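Local coordinates for hypothetical protein TM1553 (Thermotoga maritima, PDB 1VRM) that probably acts as an ApbE-type flavin transferase, attaching FMN taken from FAD to acceptor proteins, at residues Gln17-Leu21 with Ile32-Ser36; Asp23-Gly27 with Met52-Thr56; Pro75-Val81 with Met150-Asn156; Leu110-Trp114 with Pro126-Ile131; Gly261-Ile267 with His303-Glu309. One frame throughout, in Å; residues are numbered along the deposited sequence. Where two conformers were deposited one is given.

Contact 1: residues Gln17-Leu21 with Ile32-Ser36; sequences QYYEL and IVVSS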
# COMPACT_ATOMS: atom_id res chain seq x y z
N GLN A 17 -11.08 -27.94 2.14
CA GLN A 17 -11.90 -26.71 2.39
C GLN A 17 -11.34 -25.67 3.38
O GLN A 17 -10.48 -25.91 4.26
CB GLN A 17 -13.38 -27.03 2.64
CG GLN A 17 -13.86 -27.18 4.07
CD GLN A 17 -15.38 -27.22 4.11
OE1 GLN A 17 -16.03 -27.76 3.20
NE2 GLN A 17 -15.97 -26.61 5.15
N TYR A 18 -11.83 -24.46 3.18
CA TYR A 18 -11.11 -23.27 3.55
C TYR A 18 -11.61 -22.77 4.87
O TYR A 18 -12.81 -22.89 5.17
CB TYR A 18 -11.27 -22.22 2.46
CG TYR A 18 -10.43 -22.55 1.27
CD1 TYR A 18 -9.10 -22.21 1.23
CD2 TYR A 18 -10.97 -23.25 0.20
CE1 TYR A 18 -8.32 -22.56 0.17
CE2 TYR A 18 -10.17 -23.63 -0.88
CZ TYR A 18 -8.86 -23.28 -0.88
OH TYR A 18 -8.06 -23.66 -1.94
N TYR A 19 -10.66 -22.38 5.72
CA TYR A 19 -10.98 -21.65 6.93
C TYR A 19 -10.80 -20.18 6.67
O TYR A 19 -9.81 -19.77 6.05
CB TYR A 19 -10.02 -22.07 8.00
CG TYR A 19 -10.07 -21.25 9.27
CD1 TYR A 19 -11.16 -21.32 10.13
CD2 TYR A 19 -9.06 -20.41 9.58
CE1 TYR A 19 -11.20 -20.56 11.29
CE2 TYR A 19 -9.05 -19.67 10.72
CZ TYR A 19 -10.14 -19.73 11.58
OH TYR A 19 -10.15 -19.01 12.76
N GLU A 20 -11.70 -19.38 7.24
CA GLU A 20 -11.60 -17.92 7.15
C GLU A 20 -11.50 -17.25 8.52
O GLU A 20 -12.21 -17.62 9.47
CB GLU A 20 -12.82 -17.40 6.39
CG GLU A 20 -12.89 -15.94 6.20
CD GLU A 20 -13.86 -15.61 5.02
OE1 GLU A 20 -14.28 -16.54 4.33
OE2 GLU A 20 -14.14 -14.43 4.80
N LEU A 21 -10.54 -16.33 8.66
CA LEU A 21 -10.34 -15.53 9.84
C LEU A 21 -10.42 -14.06 9.38
O LEU A 21 -9.63 -13.66 8.49
CB LEU A 21 -9.00 -15.79 10.46
CG LEU A 21 -8.57 -15.14 11.79
CD1 LEU A 21 -9.55 -15.47 12.91
CD2 LEU A 21 -7.19 -15.58 12.19
N ILE A 32 -8.26 -13.69 6.04
CA ILE A 32 -7.24 -14.68 5.82
C ILE A 32 -7.99 -15.98 5.47
O ILE A 32 -8.81 -16.41 6.25
CB ILE A 32 -6.41 -14.87 7.09
CG1 ILE A 32 -5.69 -13.57 7.53
CG2 ILE A 32 -5.40 -16.00 6.91
CD1 ILE A 32 -5.43 -13.51 9.01
N VAL A 33 -7.73 -16.57 4.32
CA VAL A 33 -8.50 -17.73 3.84
C VAL A 33 -7.46 -18.76 3.46
O VAL A 33 -6.61 -18.52 2.60
CB VAL A 33 -9.37 -17.40 2.66
CG1 VAL A 33 -9.94 -18.64 2.05
CG2 VAL A 33 -10.43 -16.39 3.06
N VAL A 34 -7.49 -19.89 4.16
CA VAL A 34 -6.41 -20.87 4.09
C VAL A 34 -6.95 -22.28 4.13
O VAL A 34 -7.87 -22.59 4.88
CB VAL A 34 -5.26 -20.57 5.10
CG1 VAL A 34 -5.69 -20.74 6.53
CG2 VAL A 34 -4.02 -21.38 4.73
N SER A 35 -6.33 -23.13 3.31
CA SER A 35 -6.56 -24.58 3.35
C SER A 35 -5.23 -25.29 3.48
O SER A 35 -4.28 -24.94 2.81
CB SER A 35 -7.29 -25.03 2.10
OG SER A 35 -7.41 -26.47 2.04
N SER A 36 -5.18 -26.31 4.34
CA SER A 36 -4.00 -27.16 4.49
C SER A 36 -4.45 -28.51 5.01
O SER A 36 -5.28 -28.56 5.90
CB SER A 36 -2.97 -26.58 5.44
OG SER A 36 -1.88 -27.48 5.68
O HOH W 1 -8.13 -27.11 5.06
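I32 pairs with L21 through both backbone bonds, I32 N to L21 O (2.8 Å) and L21 N to I32 O (3.0 Å); E20 CA adds a CA-H...O contact to I32 O (3.3 Å). The two side chains share a face, where L21 CD2 lies 4.2 Å from I32 CD1. V33 faces E20 in a non-hydrogen-bonded pair: V33 CA sits 3.3 Å from Y19 O, V33 CG2 rests on E20 CG (4.0 Å), and V33 CG1 meets Y18 CD1 (3.8 Å). The carboxylate of E20 is engaged by R31 and R22. These pairs zip up the N-terminal β-hairpin of strands 19-25 and 28-35; residues 19-21 and 32-35 run at 157° to each other. Strand 19-25 is outermost in the large antiparallel sheet, and strand 28-35 bonds on its far side to strand 186-191. V34 forms the next hydrogen-bonded pair, V34 N to Y19 O (3.0 Å) and Y19 N to V34 O (2.9 Å), and both side chains touch helix 41-58 at P41. S35 places CB 3.7 Å from the centroid of the Y18 ring, 29° off its normal, a CH-π contact. That ring also meets W207 edge-to-face, and Y18 OH bonds T186 and F202. At S36 direct pairing has ended: water 1 accepts from S36 N (3.1 Å) and donates to Q17 O (2.8 Å).

Contact 2: residues Asp23-Gly27 with Met52-Thr56; sequences DFALG and MKRIT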
# COMPACT_ATOMS: atom_id res chain seq x y z
N ASP A 23 -10.48 -9.93 10.75
CA ASP A 23 -10.15 -9.06 11.89
C ASP A 23 -9.77 -7.68 11.31
O ASP A 23 -10.03 -7.41 10.12
CB ASP A 23 -9.02 -9.66 12.74
CG ASP A 23 -9.11 -9.24 14.25
OD1 ASP A 23 -9.31 -8.03 14.57
OD2 ASP A 23 -8.96 -10.13 15.11
N PHE A 24 -9.17 -6.85 12.17
CA PHE A 24 -8.78 -5.51 11.83
C PHE A 24 -7.28 -5.42 12.12
O PHE A 24 -6.80 -5.76 13.23
CB PHE A 24 -9.64 -4.51 12.61
CG PHE A 24 -11.08 -4.59 12.23
CD1 PHE A 24 -11.55 -3.90 11.18
CD2 PHE A 24 -11.94 -5.43 12.90
CE1 PHE A 24 -12.89 -3.97 10.77
CE2 PHE A 24 -13.30 -5.53 12.49
CZ PHE A 24 -13.75 -4.81 11.41
N ALA A 25 -6.54 -4.96 11.11
CA ALA A 25 -5.11 -4.74 11.25
C ALA A 25 -4.74 -3.82 10.10
O ALA A 25 -5.51 -3.71 9.15
CB ALA A 25 -4.34 -6.06 11.18
N LEU A 26 -3.53 -3.28 10.14
CA LEU A 26 -2.95 -2.52 9.04
C LEU A 26 -3.85 -1.33 8.67
O LEU A 26 -3.93 -0.91 7.51
CB LEU A 26 -2.70 -3.45 7.86
CG LEU A 26 -1.78 -4.66 8.09
CD1 LEU A 26 -1.94 -5.70 7.02
CD2 LEU A 26 -0.33 -4.14 8.17
N GLY A 27 -4.54 -0.81 9.69
CA GLY A 27 -5.47 0.27 9.53
C GLY A 27 -6.73 -0.01 8.72
O GLY A 27 -7.40 0.93 8.30
N MSE A 52 0.50 -9.71 10.93
CA MSE A 52 -0.14 -8.49 10.40
C MSE A 52 -0.28 -7.43 11.49
O MSE A 52 -0.01 -6.24 11.25
CB MSE A 52 -1.50 -8.80 9.76
CG MSE A 52 -1.33 -9.57 8.54
SE MSE A 52 -3.19 -10.06 7.89
CE MSE A 52 -2.99 -9.38 6.01
N LYS A 53 -0.68 -7.87 12.68
CA LYS A 53 -0.77 -6.95 13.81
C LYS A 53 0.60 -6.46 14.25
O LYS A 53 0.78 -5.26 14.53
CB LYS A 53 -1.52 -7.59 14.97
CG LYS A 53 -2.99 -7.83 14.65
CD LYS A 53 -3.69 -8.55 15.78
CE LYS A 53 -5.19 -8.56 15.54
NZ LYS A 53 -5.69 -7.24 15.06
N ARG A 54 1.58 -7.33 14.26
CA ARG A 54 2.95 -6.96 14.62
C ARG A 54 3.46 -5.82 13.71
O ARG A 54 3.98 -4.82 14.16
CB ARG A 54 3.85 -8.16 14.47
CG ARG A 54 5.31 -7.89 14.79
CD ARG A 54 6.19 -9.07 14.50
NE ARG A 54 6.27 -9.32 13.08
CZ ARG A 54 7.08 -8.64 12.27
NH1 ARG A 54 7.90 -7.71 12.78
NH2 ARG A 54 7.09 -8.90 10.98
N ILE A 55 3.30 -6.00 12.42
CA ILE A 55 3.71 -5.02 11.40
C ILE A 55 2.90 -3.71 11.60
O ILE A 55 3.43 -2.61 11.45
CB ILE A 55 3.50 -5.60 9.97
CG1 ILE A 55 4.50 -6.71 9.78
CG2 ILE A 55 3.49 -4.50 8.92
CD1 ILE A 55 4.19 -7.54 8.59
N THR A 56 1.62 -3.84 11.94
CA THR A 56 0.76 -2.67 12.18
C THR A 56 1.39 -1.73 13.22
O THR A 56 1.42 -0.51 13.02
CB THR A 56 -0.65 -3.07 12.65
OG1 THR A 56 -1.29 -3.87 11.64
CG2 THR A 56 -1.52 -1.84 12.85
O HOH W 2 -7.87 -5.97 15.80
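T56 OG1 works in two directions: it accepts from L26 N (2.8 Å) and donates to M52 O (2.7 Å), joining the hairpin turn to a helix carbonyl one turn back. A looser polar link lies at D23, where K53 NZ forms a long salt bridge to D23 OD1 (3.7 Å); water 2 bridges the same pair, accepting from K53 NZ (2.6 Å) and donating to D23 OD1 (2.8 Å). The same OD1 of D23 takes F24 N at 2.7 Å. Inside these links, A25 CB fits against M52 CB (4.2 Å) and K53 CG (4.1 Å). L26 reaches deeper, its CD1 lying 4.0 Å from CE of M52, a selenomethionine, and its CD2 3.9 Å from I55 CG2. L26 and G27 both have positive phi, close to the values of a type I' turn, the usual tight link between hairpin strands. Helix 41-58 thus lies over the tip of hairpin 19-25/28-35, with L26 also touching A170 of helix 166-181 and A191 of strand 186-191.

Contact 3: residues Pro75-Val81 with Met150-Asn156; sequences PNEWVEV and MRVMVKN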
# COMPACT_ATOMS: atom_id res chain seq x y z
N PRO A 75 14.94 13.29 14.79
CA PRO A 75 15.53 13.93 13.61
C PRO A 75 16.99 14.26 13.87
O PRO A 75 17.42 14.38 15.04
CB PRO A 75 14.72 15.24 13.48
CG PRO A 75 14.30 15.54 14.85
CD PRO A 75 13.99 14.19 15.46
N ASN A 76 17.77 14.39 12.81
CA ASN A 76 19.15 14.85 12.91
C ASN A 76 19.93 13.99 13.90
O ASN A 76 20.70 14.49 14.76
CB ASN A 76 19.20 16.33 13.25
CG ASN A 76 18.41 17.14 12.27
OD1 ASN A 76 18.47 16.84 11.05
ND2 ASN A 76 17.73 18.18 12.73
N GLU A 77 19.75 12.67 13.75
CA GLU A 77 20.42 11.68 14.59
C GLU A 77 20.51 10.39 13.79
O GLU A 77 19.58 10.04 13.06
CB GLU A 77 19.60 11.46 15.85
CG GLU A 77 20.27 10.53 16.80
CD GLU A 77 19.64 10.51 18.18
OE1 GLU A 77 18.78 11.36 18.52
OE2 GLU A 77 20.02 9.59 18.96
N TRP A 78 21.66 9.73 13.88
CA TRP A 78 21.80 8.41 13.23
C TRP A 78 21.19 7.36 14.14
O TRP A 78 21.66 7.12 15.27
CB TRP A 78 23.26 8.08 12.88
CG TRP A 78 23.77 8.85 11.75
CD1 TRP A 78 24.50 9.99 11.81
CD2 TRP A 78 23.56 8.59 10.37
NE1 TRP A 78 24.77 10.45 10.55
CE2 TRP A 78 24.18 9.62 9.64
CE3 TRP A 78 22.86 7.60 9.69
CZ2 TRP A 78 24.19 9.65 8.26
CZ3 TRP A 78 22.85 7.66 8.31
CH2 TRP A 78 23.54 8.65 7.62
N VAL A 79 20.09 6.79 13.67
CA VAL A 79 19.29 5.89 14.48
C VAL A 79 19.53 4.42 14.09
O VAL A 79 19.32 4.05 12.95
CB VAL A 79 17.73 6.20 14.32
CG1 VAL A 79 16.88 5.26 15.16
CG2 VAL A 79 17.41 7.63 14.72
N GLU A 80 19.97 3.62 15.05
CA GLU A 80 20.18 2.19 14.82
C GLU A 80 18.84 1.52 14.71
O GLU A 80 17.92 1.74 15.50
CB GLU A 80 20.97 1.56 15.95
CG GLU A 80 22.40 2.04 15.95
CD GLU A 80 23.17 1.71 17.24
OE1 GLU A 80 22.79 0.74 17.95
OE2 GLU A 80 24.15 2.43 17.52
N VAL A 81 18.72 0.72 13.66
CA VAL A 81 17.52 -0.08 13.45
C VAL A 81 17.85 -1.53 13.13
O VAL A 81 19.00 -1.88 12.78
CB VAL A 81 16.64 0.52 12.32
CG1 VAL A 81 16.26 1.99 12.66
CG2 VAL A 81 17.33 0.44 10.98
N MSE A 150 23.96 -0.13 9.94
CA MSE A 150 22.52 -0.24 9.86
C MSE A 150 21.81 0.84 10.66
O MSE A 150 21.04 0.58 11.61
CB MSE A 150 22.08 -1.60 10.33
CG MSE A 150 20.70 -1.95 9.95
SE MSE A 150 20.63 -3.92 9.82
CE MSE A 150 21.01 -4.12 7.86
N ARG A 151 22.09 2.07 10.25
CA ARG A 151 21.47 3.24 10.83
C ARG A 151 20.79 4.02 9.74
O ARG A 151 21.22 4.00 8.58
CB ARG A 151 22.49 4.12 11.56
CG ARG A 151 23.28 3.44 12.67
CD ARG A 151 24.17 4.40 13.46
NE ARG A 151 25.23 4.86 12.60
CZ ARG A 151 26.25 5.62 12.98
NH1 ARG A 151 26.32 6.08 14.23
NH2 ARG A 151 27.19 5.91 12.10
N VAL A 152 19.75 4.76 10.14
CA VAL A 152 18.97 5.65 9.27
C VAL A 152 18.99 7.05 9.90
O VAL A 152 18.98 7.18 11.13
CB VAL A 152 17.52 5.14 9.13
CG1 VAL A 152 16.59 6.14 8.38
CG2 VAL A 152 17.56 3.82 8.41
N MSE A 153 19.03 8.07 9.05
CA MSE A 153 18.86 9.44 9.53
C MSE A 153 17.86 10.10 8.64
O MSE A 153 17.89 9.92 7.42
CB MSE A 153 20.17 10.23 9.54
CG MSE A 153 19.87 11.69 9.90
SE MSE A 153 21.51 12.60 10.39
CE MSE A 153 22.28 12.64 8.65
N VAL A 154 17.00 10.93 9.25
CA VAL A 154 16.08 11.79 8.50
C VAL A 154 16.53 13.23 8.64
O VAL A 154 16.66 13.71 9.76
CB VAL A 154 14.61 11.65 8.88
CG1 VAL A 154 14.06 10.34 8.35
CG2 VAL A 154 14.34 11.79 10.39
N LYS A 155 16.85 13.88 7.50
CA LYS A 155 17.20 15.28 7.50
C LYS A 155 16.06 16.17 7.00
O LYS A 155 15.03 15.70 6.48
CB LYS A 155 18.45 15.56 6.69
CG LYS A 155 18.40 15.20 5.31
CD LYS A 155 19.70 15.62 4.60
CE LYS A 155 19.52 15.50 3.10
NZ LYS A 155 20.65 16.14 2.36
N ASN A 156 16.24 17.48 7.22
CA ASN A 156 15.27 18.48 6.79
C ASN A 156 13.89 18.27 7.38
O ASN A 156 12.89 18.77 6.84
CB ASN A 156 15.21 18.56 5.26
CG ASN A 156 16.48 19.14 4.68
OD1 ASN A 156 16.98 20.13 5.21
ND2 ASN A 156 17.02 18.52 3.66
O HOH W 3 15.58 16.20 10.32
O HOH W 4 18.53 18.39 8.66
O HOH W 5 17.39 11.08 12.15
O HOH W 6 24.42 5.91 16.47
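The indole of W78 lies over the side chain of M153, a selenomethionine, in a Met-aromatic contact: M153 SE is 4.1 Å from the centroid of the W78 five-membered ring, and M153 CB makes a CH-π contact 3.8 Å from that of the six-membered ring, 11° off the normal. This stack covers one face of a small antiparallel sheet in which 151-154 is the middle strand, flanked by 79-80 and 143-146. Backbone pairing is tight at V79, with V79 N to V152 O (2.8 Å) and V152 N to V79 O (2.9 Å), and continues in V81 N to M150 O (3.1 Å). R151 places its guanidinium against W78 CB (NE to CB 3.8 Å) while pairing with D146; M150 and R151 both face D146 in a G1 β bulge. On the other face V81 CG2 meets V152 CG2 (4.3 Å), and Y86 of helix 83-98 packs on both valines. Toward P75 the chains part and water enters: water 5 donates to E77 O (2.6 Å) and accepts from V154 N (2.9 Å), and N76 N bonds only weakly to V154 O (3.3 Å). Water 4 spans the end, donating to N76 OD1 (2.8 Å) and accepting from N156 N (2.9 Å).

Contact 4: residues Leu110-Trp114 with Pro126-Ile131; sequences LLELW and PSREEI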
# COMPACT_ATOMS: atom_id res chain seq x y z
N LEU A 110 3.44 16.07 5.60
CA LEU A 110 2.21 16.52 4.96
C LEU A 110 0.97 15.80 5.53
O LEU A 110 -0.04 16.45 5.81
CB LEU A 110 2.28 16.32 3.44
CG LEU A 110 3.14 17.31 2.69
CD1 LEU A 110 3.48 16.73 1.35
CD2 LEU A 110 2.41 18.66 2.54
N LEU A 111 1.07 14.50 5.74
CA LEU A 111 -0.08 13.73 6.32
C LEU A 111 -0.40 14.31 7.69
O LEU A 111 -1.54 14.49 8.05
CB LEU A 111 0.21 12.25 6.38
CG LEU A 111 0.31 11.63 4.99
CD1 LEU A 111 0.85 10.25 5.11
CD2 LEU A 111 -1.03 11.59 4.31
N GLU A 112 0.63 14.66 8.44
CA GLU A 112 0.45 15.18 9.80
C GLU A 112 -0.26 16.57 9.74
O GLU A 112 -1.22 16.88 10.47
CB GLU A 112 1.84 15.21 10.41
CG GLU A 112 1.95 15.44 11.81
CD GLU A 112 3.43 15.52 12.19
OE1 GLU A 112 4.16 16.36 11.62
OE2 GLU A 112 3.84 14.75 13.06
N LEU A 113 0.13 17.37 8.76
CA LEU A 113 -0.44 18.68 8.58
C LEU A 113 -1.90 18.62 8.22
O LEU A 113 -2.71 19.36 8.75
CB LEU A 113 0.34 19.38 7.48
CG LEU A 113 0.18 20.88 7.28
CD1 LEU A 113 0.86 21.63 8.46
CD2 LEU A 113 0.74 21.27 5.91
N TRP A 114 -2.25 17.71 7.31
CA TRP A 114 -3.63 17.52 6.88
C TRP A 114 -4.51 16.82 7.95
O TRP A 114 -5.73 16.81 7.86
CB TRP A 114 -3.64 16.66 5.59
CG TRP A 114 -3.36 17.39 4.38
CD1 TRP A 114 -2.14 17.60 3.81
CD2 TRP A 114 -4.33 18.00 3.52
NE1 TRP A 114 -2.28 18.35 2.65
CE2 TRP A 114 -3.62 18.58 2.44
CE3 TRP A 114 -5.73 18.13 3.58
CZ2 TRP A 114 -4.27 19.29 1.44
CZ3 TRP A 114 -6.36 18.79 2.58
CH2 TRP A 114 -5.65 19.40 1.53
N PRO A 126 -5.09 22.54 5.13
CA PRO A 126 -4.07 23.51 5.49
C PRO A 126 -4.02 24.62 4.45
O PRO A 126 -4.44 24.42 3.32
CB PRO A 126 -2.77 22.67 5.45
CG PRO A 126 -3.22 21.22 5.50
CD PRO A 126 -4.48 21.27 4.70
N SER A 127 -3.52 25.79 4.83
CA SER A 127 -3.35 26.82 3.82
C SER A 127 -2.27 26.54 2.80
O SER A 127 -1.36 25.72 3.04
CB SER A 127 -3.02 28.16 4.52
OG SER A 127 -1.70 28.11 5.07
N ARG A 128 -2.33 27.23 1.66
CA ARG A 128 -1.30 27.12 0.64
C ARG A 128 0.09 27.39 1.22
O ARG A 128 1.08 26.70 0.93
CB ARG A 128 -1.54 28.11 -0.50
CG ARG A 128 -0.61 27.88 -1.65
CD ARG A 128 -0.87 28.83 -2.81
NE ARG A 128 0.17 28.74 -3.84
N GLU A 129 0.18 28.44 2.02
CA GLU A 129 1.44 28.79 2.64
C GLU A 129 1.98 27.64 3.54
O GLU A 129 3.18 27.33 3.50
CB GLU A 129 1.28 30.10 3.40
CG GLU A 129 2.41 30.54 4.16
CD GLU A 129 2.33 32.04 4.52
OE1 GLU A 129 1.23 32.65 4.44
OE2 GLU A 129 3.37 32.59 4.86
N GLU A 130 1.10 26.99 4.29
CA GLU A 130 1.50 25.88 5.18
C GLU A 130 2.00 24.70 4.35
O GLU A 130 2.96 24.06 4.69
CB GLU A 130 0.33 25.41 6.02
CG GLU A 130 -0.05 26.30 7.20
CD GLU A 130 -1.13 25.60 7.99
OE1 GLU A 130 -2.33 25.71 7.59
OE2 GLU A 130 -0.75 24.84 8.93
N ILE A 131 1.32 24.43 3.25
CA ILE A 131 1.66 23.30 2.40
C ILE A 131 2.99 23.55 1.71
O ILE A 131 3.83 22.65 1.61
CB ILE A 131 0.54 23.00 1.38
CG1 ILE A 131 -0.65 22.41 2.10
CG2 ILE A 131 1.04 22.06 0.28
CD1 ILE A 131 -1.92 22.55 1.42
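P126 points the CD edge of its ring down onto the indole face of W114, CD standing 3.4 Å from the centroid of the six-membered ring and 9° off its normal, a close CH-π contact; P126 CD also comes within 3.5 Å of W114 CD2. The far end of the indole reaches the next helix, W114 CZ2 to I131 CD1 at 4.0 Å. L113 fills the space beside the proline, its CD2 touching P126 CB (3.8 Å) and I131 CG1 (4.2 Å), and L110 CD2 meets I131 CG2 (4.3 Å). The contact closes an irregular loop between helices 108-114 and 128-135, packing the C-terminal end of the first against the N-terminal start of the second. That start is fixed by a capping box: S127 OG accepts from E130 N (3.1 Å), and E130 OE1 accepts from S127 N (3.0 Å). E130 OE2 lies 3.6 Å from L113 CD1 but pairs with R124, while W114 NE1 bonds the carbonyl of G256. The meeting surfaces are therefore joined by apolar fit alone: the polar ends of W114 and E130 are satisfied by partners outside the two segments, and P126, which covers W114, brings no amide hydrogen to bury.

Contact 5: residues Gly261-Ile267 with His303-Glu309; sequences GVWSVTI and HLLIVLE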
# COMPACT_ATOMS: atom_id res chain seq x y z
N GLY A 261 -8.15 13.89 -10.39
CA GLY A 261 -8.32 13.39 -11.74
C GLY A 261 -8.52 11.89 -11.85
O GLY A 261 -8.83 11.39 -12.93
N VAL A 262 -8.44 11.19 -10.72
CA VAL A 262 -8.42 9.72 -10.69
C VAL A 262 -9.27 9.20 -9.53
O VAL A 262 -9.18 9.71 -8.40
CB VAL A 262 -6.96 9.17 -10.53
CG1 VAL A 262 -6.96 7.63 -10.61
CG2 VAL A 262 -6.05 9.76 -11.56
N TRP A 263 -10.13 8.21 -9.77
CA TRP A 263 -10.92 7.60 -8.74
C TRP A 263 -10.25 6.35 -8.15
O TRP A 263 -10.25 6.13 -6.92
CB TRP A 263 -12.33 7.30 -9.20
CG TRP A 263 -13.21 8.53 -9.35
CD1 TRP A 263 -12.97 9.79 -8.88
CD2 TRP A 263 -14.52 8.58 -9.96
NE1 TRP A 263 -14.04 10.62 -9.19
CE2 TRP A 263 -15.00 9.90 -9.83
CE3 TRP A 263 -15.32 7.63 -10.56
CZ2 TRP A 263 -16.25 10.28 -10.33
CZ3 TRP A 263 -16.58 8.02 -11.05
CH2 TRP A 263 -17.01 9.32 -10.93
N SER A 264 -9.69 5.52 -9.02
CA SER A 264 -8.92 4.36 -8.53
C SER A 264 -7.92 3.83 -9.52
O SER A 264 -8.02 4.06 -10.73
CB SER A 264 -9.83 3.24 -8.08
OG SER A 264 -10.53 2.68 -9.17
N VAL A 265 -6.91 3.15 -8.99
CA VAL A 265 -5.95 2.45 -9.83
C VAL A 265 -5.74 1.08 -9.19
O VAL A 265 -5.50 1.00 -7.99
CB VAL A 265 -4.58 3.15 -9.87
CG1 VAL A 265 -3.53 2.27 -10.57
CG2 VAL A 265 -4.66 4.55 -10.52
N THR A 266 -5.86 0.03 -10.01
CA THR A 266 -5.74 -1.36 -9.60
C THR A 266 -4.56 -1.96 -10.35
O THR A 266 -4.47 -1.79 -11.59
CB THR A 266 -7.01 -2.19 -9.97
OG1 THR A 266 -8.19 -1.64 -9.29
CG2 THR A 266 -6.82 -3.61 -9.63
N ILE A 267 -3.65 -2.57 -9.61
CA ILE A 267 -2.44 -3.15 -10.18
C ILE A 267 -2.36 -4.62 -9.84
O ILE A 267 -2.48 -5.00 -8.69
CB ILE A 267 -1.20 -2.52 -9.52
CG1 ILE A 267 -1.18 -1.01 -9.71
CG2 ILE A 267 0.09 -3.13 -9.95
CD1 ILE A 267 -1.06 -0.58 -11.04
N HIS A 303 0.52 -4.36 -14.03
CA HIS A 303 -0.50 -4.52 -15.02
C HIS A 303 -1.74 -3.90 -14.49
O HIS A 303 -2.24 -4.33 -13.43
CB HIS A 303 -0.63 -6.00 -15.32
CG HIS A 303 0.71 -6.57 -15.69
ND1 HIS A 303 1.37 -6.21 -16.85
CD2 HIS A 303 1.60 -7.27 -14.95
CE1 HIS A 303 2.59 -6.71 -16.83
NE2 HIS A 303 2.76 -7.36 -15.69
N LEU A 304 -2.29 -2.90 -15.19
CA LEU A 304 -3.20 -2.00 -14.50
C LEU A 304 -4.51 -1.65 -15.15
O LEU A 304 -4.68 -1.72 -16.37
CB LEU A 304 -2.51 -0.74 -14.13
CG LEU A 304 -2.26 0.30 -15.19
CD1 LEU A 304 -1.69 1.55 -14.54
CD2 LEU A 304 -1.33 -0.24 -16.28
N LEU A 305 -5.42 -1.23 -14.29
CA LEU A 305 -6.71 -0.69 -14.69
C LEU A 305 -6.90 0.60 -13.91
O LEU A 305 -6.79 0.60 -12.67
CB LEU A 305 -7.83 -1.65 -14.31
CG LEU A 305 -9.27 -1.23 -14.62
CD1 LEU A 305 -10.17 -2.41 -14.71
CD2 LEU A 305 -9.82 -0.33 -13.53
N ILE A 306 -7.21 1.69 -14.61
CA ILE A 306 -7.44 3.00 -14.00
C ILE A 306 -8.90 3.39 -14.20
O ILE A 306 -9.43 3.27 -15.29
CB ILE A 306 -6.57 4.09 -14.67
CG1 ILE A 306 -5.10 3.74 -14.61
CG2 ILE A 306 -6.86 5.45 -14.06
CD1 ILE A 306 -4.24 4.57 -15.46
N VAL A 307 -9.56 3.87 -13.14
CA VAL A 307 -10.86 4.49 -13.27
C VAL A 307 -10.62 5.98 -13.11
O VAL A 307 -10.24 6.44 -12.02
CB VAL A 307 -11.84 4.03 -12.20
CG1 VAL A 307 -13.21 4.74 -12.44
CG2 VAL A 307 -11.98 2.51 -12.20
N LEU A 308 -10.77 6.71 -14.19
CA LEU A 308 -10.54 8.14 -14.18
C LEU A 308 -11.73 8.85 -13.51
O LEU A 308 -12.81 8.27 -13.39
CB LEU A 308 -10.38 8.63 -15.60
CG LEU A 308 -9.18 8.07 -16.33
CD1 LEU A 308 -9.36 8.39 -17.82
CD2 LEU A 308 -7.90 8.62 -15.72
N GLU A 309 -11.49 10.05 -13.02
CA GLU A 309 -12.57 10.87 -12.50
C GLU A 309 -13.66 10.96 -13.56
O GLU A 309 -13.39 11.28 -14.70
CB GLU A 309 -12.06 12.24 -12.16
CG GLU A 309 -13.12 13.21 -11.67
CD GLU A 309 -12.48 14.52 -11.28
OE1 GLU A 309 -11.55 14.97 -11.98
OE2 GLU A 309 -12.94 15.09 -10.26
O HOH W 7 -10.36 14.83 -8.74
O HOH W 8 -14.47 13.21 -8.05
O HOH W 9 -9.04 0.74 -10.44
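W263 (chi1 m, chi2 -14°) lays its indole over the backbone of E309, with E309 CA 3.6 Å from the centroid of the five-membered ring and 9° off the normal, a CH-π contact; R215 adds a cation-π partner. With chi1 t, E309 carries CG past W263 NE1 at 3.7 Å, and chi2 t extends the carboxylate beyond, where water 8 accepts from W263 NE1 (2.9 Å) and donates to E309 OE2 (3.3 Å). W263 and S264 form a classic β bulge opposite V307: W263 N (2.9 Å) and S264 N (3.2 Å) both donate to V307 O. Regular antiparallel pairing follows, as in T266 N to L305 O and L305 N to T266 O, each 2.9 Å. S264 in p and T266 in m direct their hydroxyls to water 9, 2.8 Å from S264 OG and T266 OG1; T266 OG1 also bonds T232. On the reverse face I267 (chi1 and chi2 m) folds CD1 onto L304 CB (3.4 Å), and V265 CG2 meets I306 CG1 (4.2 Å). Helix 272-296, linking the two strands, covers I267, L304 and I306. The chemistry is thus two-sided, purely aliphatic beneath the helix, with a watered hydroxyl pair among V307 and L305 opposite.

Contacts 1, 2 and 5 all belong to the large antiparallel sheet: contact 1 pairs its first two strands, contact 5 pairs strands near the other end, and their centres lie about 30 Å apart. Contacts 1 and 2 share strand 19-25 and touch, I32 CD1 to M52 SE at 4.3 Å, but one is strand pairing and the other rests a helix on the hairpin tip. Contact 3 belongs to a separate small sheet; contact 4, nested in the chain loop that contact 3 closes, lies about 10 Å from it at the nearest atoms. Contact 4 is buried and apolar, contact 5 buried strand pairing with local waters; contact 3, more exposed, has four bridging waters.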